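PDB 5L10: N-acylhomoserine lactone dependent regulatory protein from Burkholderia cenocepacia, which probably regulates transcription as a LuxR-type DNA-binding protein responsive to N-acylhomoserine lactones, represented here by its N-terminal autoinducer-binding part. Local coordinates for residues A15-P20 with H161-P166; G44-L49 with P54-V59; V71-V76 with W106-C111. All blocks are in the same frame, centred on the assembly; numbering follows the deposited sequence. Where two conformers were deposited one is given.

Contact 1 (A15-P20 with H161-P166); sequences ALQRAP and HAYLMP
Y163 meets L16 with a ring face and Q17 with its hydroxyl, one aromatic side chain serving two neighbours at once. Its ring leaves the helix 143-169 and reaches across to the end of helix 3-16, where the apolar neighbour takes a face and the polar neighbour takes the hydroxyl. L16 lies over that face: its CB sits 4.0 Å from the centroid of the Y163 ring, 18° off the normal, a CH-pi contact displaced toward the rim. From the same side the CD1 methyl comes down on the other flank of the ring, 3.8 Å from Y163 CD2, and the carbonyl O of L16 reaches Y163 CD1 at 3.5 Å.

Q17 works differently. Its CB starts out away from the partner helix, but the chain bends at chi2 and brings the amide back to the phenol. NE2 of Q17 donates to OH of Y163 over 2.8 Å, with an N-H...O angle of 144°, moderately bent. The hydroxyl lies close to the amide plane, while that plane stands almost perpendicular to the ring, at 89°. Apolar packing on one face and a hydrogen bond at the hydroxyl would together limit the tilt of the ring.

The second subunit packs nearby, with R150 of that subunit on Q17 and its R90 on Y163. Helix 143-169 has a wider pi-type turn at 161-164 and a kink at P166. Joining the first helix to the last long one, this is the helix-helix packing of the helical layer on one side of the sheet in the autoinducer-binding fold.

Contact 2 (G44-L49 with P54-V59); sequences GLRRTL and PDMQIV
M56 and R46 face one another as a non-hydrogen-bonded pair of the antiparallel hairpin, and M56, a selenomethionine, is the side chain to follow outward. Its CB packs on V76, just beyond the two strands. CG continues anti to the backbone N (chi1 179°), after which bends at chi2 and chi3 fold the chain back over the neighbouring strand. The selenium, SE, thereby comes to lie 4.1 Å from the CA of G44, a residue with no side chain to stand in its way, and equally close to CB of R46. The terminal CE ends 3.9 Å from CD of R46, so that the selenoether end lies across the aliphatic part of R46. I82 of helix 80-87 meets both R46 and M56.

The reverse face carries L45 and Q57, a hydrogen-bonded pair. N of L45 donates to O of Q57 at 2.8 Å, and N of Q57 returns a bond to O of L45 at 2.9 Å. Farther out the ladder weakens: the bond from R47 N to D55 O is weak, at 3.5 Å. On the same face as L45, NE2 of Q57 rests 3.9 Å from CD2 of L45, and L168 of helix 143-169 touches both residues. The R47 guanidinium turns its edge toward that amide, but its NH2 bonds to the carbonyl O of A169.

The chemistry is thus divided by face and by position. Backbone bonds fix the strand register; M56 and the aliphatic chain of R46 pack on one face, and L45 lies with the polar Q57 on the other. R46, R47 and D55 lie toward the connecting loop. The charged groups of R47 and D55 are not in contact there, NE of R47 being 5.9 Å from OD2 of D55, so any attraction between them probably acts only at longer range.

Contact 3 (V71-V76 with W106-C111); sequences VKFGYV and WHDAAC
F73 and Y75 approach D108 from a helix end to a helix flank, the nearest CA atoms, those of F73 and D108, being 10.1 Å apart, so side chains alone close the gap. Helix 64-72 stops in a Schellman motif: G74 takes positive phi (65°) and its N bonds back to O of V71. The chain turns here, leaving the two aromatic residues on the same side.

CB of F73 lies over one face of the Y75 ring. The F73 ring itself turns an edge toward the carboxylate: OD2 of D108 lies near its plane, 3.5 Å from CD2 of F73, and the carboxylate plane is turned 24° from that of the ring. The modelled approach of OD2 to the Y75 hydroxyl is too short to be trusted, so the nature of that meeting remains doubtful and the place of OD2 at the edge of the Y75 ring is only approximate. The other oxygen, OD1, is clearer: it forms a salt bridge with R69 of helix 64-72.

F105 adds an edge-to-face contact to Y75, and W66 packs on A109. The result joins the C-terminal end of one helix to the side of helix 103-111, within the helical region that, in LuxR-type domains, flanks the sheet around the autoinducer pocket.

How the contacts relate
The three contacts sample successive layers of one domain. Contact 2 forms an edge of the antiparallel sheet and touches both of the others: L45 CD1 lies 4.2 Å from M165 CG of contact 1, and M56 CB lies 3.6 Å from V76 CG2 of contact 3. Contacts 1 and 3 never meet; their nearest atoms are about 15 Å apart and their centres about 29 Å, on opposite sides of the chain's centre. In sequence, contact 1 closes a long loop that holds the other two in series. In relatives the ligand lies between the sheet and the helices on contact 3's side; a glycerol, probably from the crystallisation liquor, sits near I58 of contact 2.

Contact 1 (A15-P20 with H161-P166)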
loop_
_atom_site.group_PDB
_atom_site.type_symbol
_atom_site.label_atom_id
_atom_site.label_comp_id
_atom_site.label_asym_id
_atom_site.label_seq_id
_atom_site.Cartn_x
_atom_site.Cartn_y
_atom_site.Cartn_z
ATOM N N ALA A 15 -1.035 -12.205 12.264
ATOM C CA ALA A 15 -2.419 -12.149 12.719
ATOM C C ALA A 15 -3.370 -11.842 11.569
ATOM O O ALA A 15 -4.508 -12.321 11.559
ATOM C CB ALA A 15 -2.568 -11.105 13.826
ATOM N N LEU A 16 -2.916 -11.061 10.586
ATOM C CA LEU A 16 -3.768 -10.720 9.455
ATOM C C LEU A 16 -3.973 -11.891 8.508
ATOM O O LEU A 16 -4.897 -11.852 7.689
ATOM C CB LEU A 16 -3.183 -9.526 8.696
ATOM C CG LEU A 16 -3.201 -8.193 9.450
ATOM C CD1 LEU A 16 -2.625 -7.083 8.595
ATOM C CD2 LEU A 16 -4.609 -7.848 9.898
ATOM N N GLN A 17 -3.136 -12.928 8.597
ATOM C CA GLN A 17 -3.344 -14.142 7.818
ATOM C C GLN A 17 -4.435 -15.036 8.396
ATOM O O GLN A 17 -4.899 -15.946 7.702
ATOM C CB GLN A 17 -2.041 -14.943 7.708
ATOM C CG GLN A 17 -0.885 -14.178 7.091
ATOM C CD GLN A 17 -1.228 -13.593 5.738
ATOM O OE1 GLN A 17 -1.870 -14.240 4.908
ATOM N NE2 GLN A 17 -0.805 -12.353 5.509
ATOM N N ARG A 18 -4.843 -14.810 9.644
ATOM C CA ARG A 18 -5.918 -15.569 10.270
ATOM C C ARG A 18 -7.083 -14.655 10.639
ATOM O O ARG A 18 -7.765 -14.870 11.644
ATOM C CB ARG A 18 -5.411 -16.317 11.503
ATOM C CG ARG A 18 -4.165 -17.146 11.258
ATOM C CD ARG A 18 -3.680 -17.803 12.540
ATOM N NE ARG A 18 -3.441 -16.833 13.606
ATOM C CZ ARG A 18 -2.263 -16.270 13.858
ATOM N NH1 ARG A 18 -1.205 -16.576 13.118
ATOM N NH2 ARG A 18 -2.144 -15.397 14.850
ATOM N N ALA A 19 -7.313 -13.619 9.832
ATOM C CA ALA A 19 -8.372 -12.639 10.064
ATOM C C ALA A 19 -9.246 -12.585 8.821
ATOM O O ALA A 19 -8.986 -11.792 7.903
ATOM C CB ALA A 19 -7.796 -11.265 10.392
ATOM N N PRO A 20 -10.295 -13.404 8.748
ATOM C CA PRO A 20 -11.148 -13.416 7.556
ATOM C C PRO A 20 -12.236 -12.355 7.556
ATOM O O PRO A 20 -13.041 -12.323 6.619
ATOM C CB PRO A 20 -11.756 -14.827 7.594
ATOM C CG PRO A 20 -11.676 -15.263 9.052
ATOM C CD PRO A 20 -10.817 -14.281 9.809
ATOM N N HIS A 161 -5.123 -1.468 3.673
ATOM C CA HIS A 161 -5.767 -1.458 2.369
ATOM C C HIS A 161 -5.934 -2.865 1.813
ATOM O O HIS A 161 -6.876 -3.121 1.054
ATOM C CB HIS A 161 -4.962 -0.582 1.413
ATOM C CG HIS A 161 -4.843 0.840 1.864
ATOM N ND1 HIS A 161 -5.858 1.493 2.531
ATOM C CD2 HIS A 161 -3.828 1.730 1.760
ATOM C CE1 HIS A 161 -5.475 2.727 2.809
ATOM N NE2 HIS A 161 -4.247 2.895 2.354
ATOM N N ALA A 162 -5.049 -3.788 2.186
ATOM C CA ALA A 162 -5.092 -5.137 1.636
ATOM C C ALA A 162 -5.912 -6.101 2.481
ATOM O O ALA A 162 -6.498 -7.043 1.933
ATOM C CB ALA A 162 -3.673 -5.689 1.471
ATOM N N TYR A 163 -5.976 -5.892 3.796
ATOM C CA TYR A 163 -6.632 -6.840 4.684
ATOM C C TYR A 163 -7.886 -6.303 5.359
ATOM O O TYR A 163 -8.738 -7.105 5.752
ATOM C CB TYR A 163 -5.658 -7.317 5.770
ATOM C CG TYR A 163 -4.479 -8.094 5.233
ATOM C CD1 TYR A 163 -4.541 -9.475 5.091
ATOM C CD2 TYR A 163 -3.306 -7.449 4.868
ATOM C CE1 TYR A 163 -3.464 -10.192 4.603
ATOM C CE2 TYR A 163 -2.224 -8.158 4.378
ATOM C CZ TYR A 163 -2.308 -9.527 4.249
ATOM O OH TYR A 163 -1.235 -10.235 3.761
ATOM N N LEU A 164 -8.024 -4.987 5.511
ATOM C CA LEU A 164 -9.185 -4.406 6.178
ATOM C C LEU A 164 -10.198 -3.832 5.195
ATOM O O LEU A 164 -11.379 -4.186 5.248
ATOM C CB LEU A 164 -8.738 -3.321 7.166
ATOM C CG LEU A 164 -9.857 -2.692 7.992
ATOM C CD1 LEU A 164 -10.572 -3.766 8.778
ATOM C CD2 LEU A 164 -9.304 -1.635 8.921
HETATM N N MSE A 165 -9.762 -2.951 4.301
HETATM C CA MSE A 165 -10.659 -2.335 3.329
HETATM C C MSE A 165 -11.515 -3.336 2.522
HETATM O O MSE A 165 -12.736 -3.171 2.455
HETATM C CB MSE A 165 -9.859 -1.438 2.373
HETATM C CG MSE A 165 -10.582 -1.136 1.074
HETATM SE SE MSE A 165 -9.895 0.400 0.088
HETATM C CE MSE A 165 -8.040 -0.132 -0.111
ATOM N N PRO A 166 -10.907 -4.371 1.922
ATOM C CA PRO A 166 -11.715 -5.321 1.139
ATOM C C PRO A 166 -12.730 -6.082 1.967
ATOM O O PRO A 166 -13.740 -6.534 1.413
ATOM C CB PRO A 166 -10.667 -6.269 0.544
ATOM C CG PRO A 166 -9.547 -6.210 1.498
ATOM C CD PRO A 166 -9.491 -4.783 1.940
#

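Contact 2 (G44-L49 with P54-V59)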
loop_
_atom_site.group_PDB
_atom_site.type_symbol
_atom_site.label_atom_id
_atom_site.label_comp_id
_atom_site.label_asym_id
_atom_site.label_seq_id
_atom_site.Cartn_x
_atom_site.Cartn_y
_atom_site.Cartn_z
ATOM N N GLY A 44 -11.294 4.664 7.391
ATOM C CA GLY A 44 -12.518 5.101 6.752
ATOM C C GLY A 44 -12.643 4.638 5.315
ATOM O O GLY A 44 -11.724 4.822 4.512
ATOM N N LEU A 45 -13.781 4.040 4.977
ATOM C CA LEU A 45 -14.059 3.587 3.620
ATOM C C LEU A 45 -15.107 4.513 3.016
ATOM O O LEU A 45 -16.259 4.528 3.462
ATOM C CB LEU A 45 -14.531 2.134 3.616
ATOM C CG LEU A 45 -14.912 1.554 2.251
ATOM C CD1 LEU A 45 -13.734 1.589 1.285
ATOM C CD2 LEU A 45 -15.446 0.137 2.398
ATOM N N ARG A 46 -14.705 5.298 2.020
ATOM C CA ARG A 46 -15.609 6.197 1.312
ATOM C C ARG A 46 -15.887 5.616 -0.067
ATOM O O ARG A 46 -14.961 5.416 -0.860
ATOM C CB ARG A 46 -15.026 7.606 1.200
ATOM C CG ARG A 46 -16.070 8.657 0.864
ATOM C CD ARG A 46 -15.453 10.028 0.639
ATOM N NE ARG A 46 -14.665 10.072 -0.589
ATOM C CZ ARG A 46 -14.335 11.191 -1.227
ATOM N NH1 ARG A 46 -13.614 11.134 -2.339
ATOM N NH2 ARG A 46 -14.736 12.367 -0.760
ATOM N N ARG A 47 -17.156 5.352 -0.348
ATOM C CA ARG A 47 -17.559 4.623 -1.540
ATOM C C ARG A 47 -17.923 5.565 -2.681
ATOM O O ARG A 47 -18.403 6.683 -2.466
ATOM C CB ARG A 47 -18.735 3.706 -1.214
ATOM C CG ARG A 47 -18.582 3.018 0.130
ATOM C CD ARG A 47 -19.733 2.076 0.401
ATOM N NE ARG A 47 -19.577 0.811 -0.306
ATOM C CZ ARG A 47 -19.285 -0.342 0.286
ATOM N NH1 ARG A 47 -19.127 -0.391 1.603
ATOM N NH2 ARG A 47 -19.159 -1.448 -0.438
ATOM N N THR A 48 -17.696 5.084 -3.907
ATOM C CA THR A 48 -17.878 5.908 -5.094
ATOM C C THR A 48 -19.318 5.880 -5.599
ATOM O O THR A 48 -19.765 6.838 -6.241
ATOM C CB THR A 48 -16.907 5.446 -6.191
ATOM O OG1 THR A 48 -16.698 6.501 -7.140
ATOM C CG2 THR A 48 -17.432 4.204 -6.919
ATOM N N LEU A 49 -20.061 4.818 -5.298
ATOM C CA LEU A 49 -21.401 4.616 -5.838
ATOM C C LEU A 49 -22.496 5.502 -5.240
ATOM O O LEU A 49 -23.460 5.811 -5.952
ATOM C CB LEU A 49 -21.806 3.147 -5.697
ATOM C CG LEU A 49 -21.395 2.232 -6.852
ATOM C CD1 LEU A 49 -22.237 0.968 -6.838
ATOM C CD2 LEU A 49 -21.505 2.945 -8.200
ATOM N N PRO A 54 -21.673 11.286 -0.633
ATOM C CA PRO A 54 -20.585 10.378 -0.242
ATOM C C PRO A 54 -20.797 9.816 1.158
ATOM O O PRO A 54 -21.006 10.557 2.120
ATOM C CB PRO A 54 -19.339 11.270 -0.307
ATOM C CG PRO A 54 -19.704 12.364 -1.256
ATOM C CD PRO A 54 -21.173 12.605 -1.059
ATOM N N ASP A 55 -20.737 8.490 1.262
ATOM C CA ASP A 55 -20.936 7.792 2.526
ATOM C C ASP A 55 -19.592 7.347 3.085
ATOM O O ASP A 55 -18.792 6.721 2.379
ATOM C CB ASP A 55 -21.862 6.586 2.356
ATOM C CG ASP A 55 -21.998 5.766 3.634
ATOM O OD1 ASP A 55 -22.742 6.194 4.545
ATOM O OD2 ASP A 55 -21.368 4.690 3.724
HETATM N N MSE A 56 -19.357 7.661 4.352
HETATM C CA MSE A 56 -18.109 7.336 5.017
HETATM C C MSE A 56 -18.336 6.302 6.108
HETATM O O MSE A 56 -18.963 6.592 7.129
HETATM C CB MSE A 56 -17.487 8.600 5.612
HETATM C CG MSE A 56 -16.190 8.379 6.364
HETATM SE SE MSE A 56 -14.639 8.256 5.199
HETATM C CE MSE A 56 -14.642 10.062 4.465
ATOM N N GLN A 57 -17.836 5.091 5.882
ATOM C CA GLN A 57 -17.840 4.049 6.898
ATOM C C GLN A 57 -16.565 4.160 7.723
ATOM O O GLN A 57 -15.463 4.179 7.170
ATOM C CB GLN A 57 -17.946 2.666 6.258
ATOM C CG GLN A 57 -17.726 1.534 7.239
ATOM C CD GLN A 57 -18.146 0.190 6.686
ATOM O OE1 GLN A 57 -18.761 -0.609 7.387
ATOM N NE2 GLN A 57 -17.811 -0.070 5.429
ATOM N N ILE A 58 -16.715 4.237 9.043
ATOM C CA ILE A 58 -15.600 4.526 9.938
ATOM C C ILE A 58 -15.500 3.429 10.984
ATOM O O ILE A 58 -16.471 3.159 11.702
ATOM C CB ILE A 58 -15.752 5.895 10.622
ATOM C CG1 ILE A 58 -15.799 7.010 9.579
ATOM C CG2 ILE A 58 -14.617 6.118 11.609
ATOM C CD1 ILE A 58 -16.101 8.382 10.151
ATOM N N VAL A 59 -14.328 2.805 11.078
ATOM C CA VAL A 59 -13.986 1.925 12.187
ATOM C C VAL A 59 -12.715 2.458 12.832
ATOM O O VAL A 59 -11.853 3.038 12.161
ATOM C CB VAL A 59 -13.807 0.454 11.743
ATOM C CG1 VAL A 59 -15.088 -0.069 11.120
ATOM C CG2 VAL A 59 -12.650 0.320 10.770
#

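Contact 3 (V71-V76 with W106-C111)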
loop_
_atom_site.group_PDB
_atom_site.type_symbol
_atom_site.label_atom_id
_atom_site.label_comp_id
_atom_site.label_asym_id
_atom_site.label_seq_id
_atom_site.Cartn_x
_atom_site.Cartn_y
_atom_site.Cartn_z
ATOM N N VAL A 71 -20.220 13.226 12.597
ATOM C CA VAL A 71 -21.428 12.872 11.861
ATOM C C VAL A 71 -22.453 13.997 11.897
ATOM O O VAL A 71 -22.953 14.422 10.853
ATOM C CB VAL A 71 -22.017 11.556 12.414
ATOM C CG1 VAL A 71 -23.408 11.317 11.854
ATOM C CG2 VAL A 71 -21.108 10.383 12.073
ATOM N N LYS A 72 -22.779 14.503 13.092
ATOM C CA LYS A 72 -23.839 15.500 13.210
ATOM C C LYS A 72 -23.459 16.834 12.581
ATOM O O LYS A 72 -24.351 17.598 12.197
ATOM C CB LYS A 72 -24.226 15.702 14.679
ATOM C CG LYS A 72 -23.308 16.630 15.457
ATOM C CD LYS A 72 -23.741 16.770 16.911
ATOM C CE LYS A 72 -25.044 17.537 17.033
ATOM N NZ LYS A 72 -25.402 17.815 18.455
ATOM N N PHE A 73 -22.167 17.132 12.455
ATOM C CA PHE A 73 -21.727 18.359 11.806
ATOM C C PHE A 73 -21.399 18.162 10.331
ATOM O O PHE A 73 -20.967 19.118 9.679
ATOM C CB PHE A 73 -20.510 18.945 12.532
ATOM C CG PHE A 73 -20.807 19.420 13.928
ATOM C CD1 PHE A 73 -22.093 19.797 14.285
ATOM C CD2 PHE A 73 -19.804 19.484 14.883
ATOM C CE1 PHE A 73 -22.373 20.230 15.570
ATOM C CE2 PHE A 73 -20.081 19.917 16.171
ATOM C CZ PHE A 73 -21.366 20.291 16.513
ATOM N N GLY A 74 -21.584 16.957 9.798
ATOM C CA GLY A 74 -21.397 16.724 8.373
ATOM C C GLY A 74 -19.976 16.901 7.886
ATOM O O GLY A 74 -19.760 17.439 6.793
ATOM N N TYR A 75 -18.997 16.439 8.665
ATOM C CA TYR A 75 -17.599 16.680 8.327
ATOM C C TYR A 75 -17.123 15.870 7.128
ATOM O O TYR A 75 -16.081 16.203 6.554
ATOM C CB TYR A 75 -16.709 16.383 9.533
ATOM C CG TYR A 75 -16.762 17.446 10.601
ATOM C CD1 TYR A 75 -17.235 18.722 10.315
ATOM C CD2 TYR A 75 -16.339 17.179 11.895
ATOM C CE1 TYR A 75 -17.285 19.698 11.288
ATOM C CE2 TYR A 75 -16.387 18.150 12.877
ATOM C CZ TYR A 75 -16.861 19.407 12.567
ATOM O OH TYR A 75 -16.911 20.377 13.539
ATOM N N VAL A 76 -17.845 14.816 6.738
ATOM C CA VAL A 76 -17.436 14.051 5.562
ATOM C C VAL A 76 -17.481 14.924 4.315
ATOM O O VAL A 76 -16.728 14.698 3.359
ATOM C CB VAL A 76 -18.309 12.789 5.404
ATOM C CG1 VAL A 76 -19.769 13.163 5.163
ATOM C CG2 VAL A 76 -17.785 11.917 4.272
ATOM N N TRP A 106 -10.893 21.204 12.653
ATOM C CA TRP A 106 -9.729 21.013 13.509
ATOM C C TRP A 106 -10.022 21.365 14.964
ATOM O O TRP A 106 -9.396 20.805 15.871
ATOM C CB TRP A 106 -8.558 21.838 12.978
ATOM C CG TRP A 106 -8.082 21.393 11.624
ATOM C CD1 TRP A 106 -8.106 22.115 10.464
ATOM C CD2 TRP A 106 -7.514 20.119 11.291
ATOM N NE1 TRP A 106 -7.585 21.369 9.433
ATOM C CE2 TRP A 106 -7.213 20.142 9.914
ATOM C CE3 TRP A 106 -7.231 18.961 12.023
ATOM C CZ2 TRP A 106 -6.646 19.051 9.255
ATOM C CZ3 TRP A 106 -6.668 17.881 11.368
ATOM C CH2 TRP A 106 -6.380 17.934 9.998
ATOM N N HIS A 107 -10.963 22.286 15.204
ATOM C CA HIS A 107 -11.354 22.623 16.572
ATOM C C HIS A 107 -11.856 21.391 17.316
ATOM O O HIS A 107 -11.397 21.087 18.423
ATOM C CB HIS A 107 -12.424 23.718 16.546
ATOM C CG HIS A 107 -13.125 23.924 17.854
ATOM N ND1 HIS A 107 -12.612 24.720 18.856
ATOM C CD2 HIS A 107 -14.307 23.451 18.317
ATOM C CE1 HIS A 107 -13.445 24.723 19.882
ATOM N NE2 HIS A 107 -14.481 23.960 19.581
ATOM N N ASP A 108 -12.791 20.660 16.709
ATOM C CA ASP A 108 -13.328 19.460 17.339
ATOM C C ASP A 108 -12.275 18.358 17.432
ATOM O O ASP A 108 -12.221 17.627 18.426
ATOM C CB ASP A 108 -14.555 18.978 16.567
ATOM C CG ASP A 108 -15.753 19.884 16.760
ATOM O OD1 ASP A 108 -16.006 20.294 17.913
ATOM O OD2 ASP A 108 -16.443 20.189 15.764
ATOM N N ALA A 109 -11.431 18.227 16.405
ATOM C CA ALA A 109 -10.368 17.228 16.438
ATOM C C ALA A 109 -9.420 17.471 17.609
ATOM O O ALA A 109 -9.135 16.559 18.393
ATOM C CB ALA A 109 -9.606 17.236 15.113
ATOM N N ALA A 110 -8.929 18.706 17.745
ATOM C CA ALA A 110 -8.023 19.032 18.841
ATOM C C ALA A 110 -8.678 18.826 20.202
ATOM O O ALA A 110 -7.999 18.458 21.168
ATOM C CB ALA A 110 -7.531 20.473 18.699
ATOM N N CYS A 111 -9.991 19.048 20.299
ATOM C CA CYS A 111 -10.672 18.919 21.582
ATOM C C CYS A 111 -10.782 17.474 22.052
ATOM O O CYS A 111 -11.064 17.245 23.232
ATOM C CB CYS A 111 -12.069 19.537 21.505
ATOM S SG CYS A 111 -12.107 21.345 21.462
#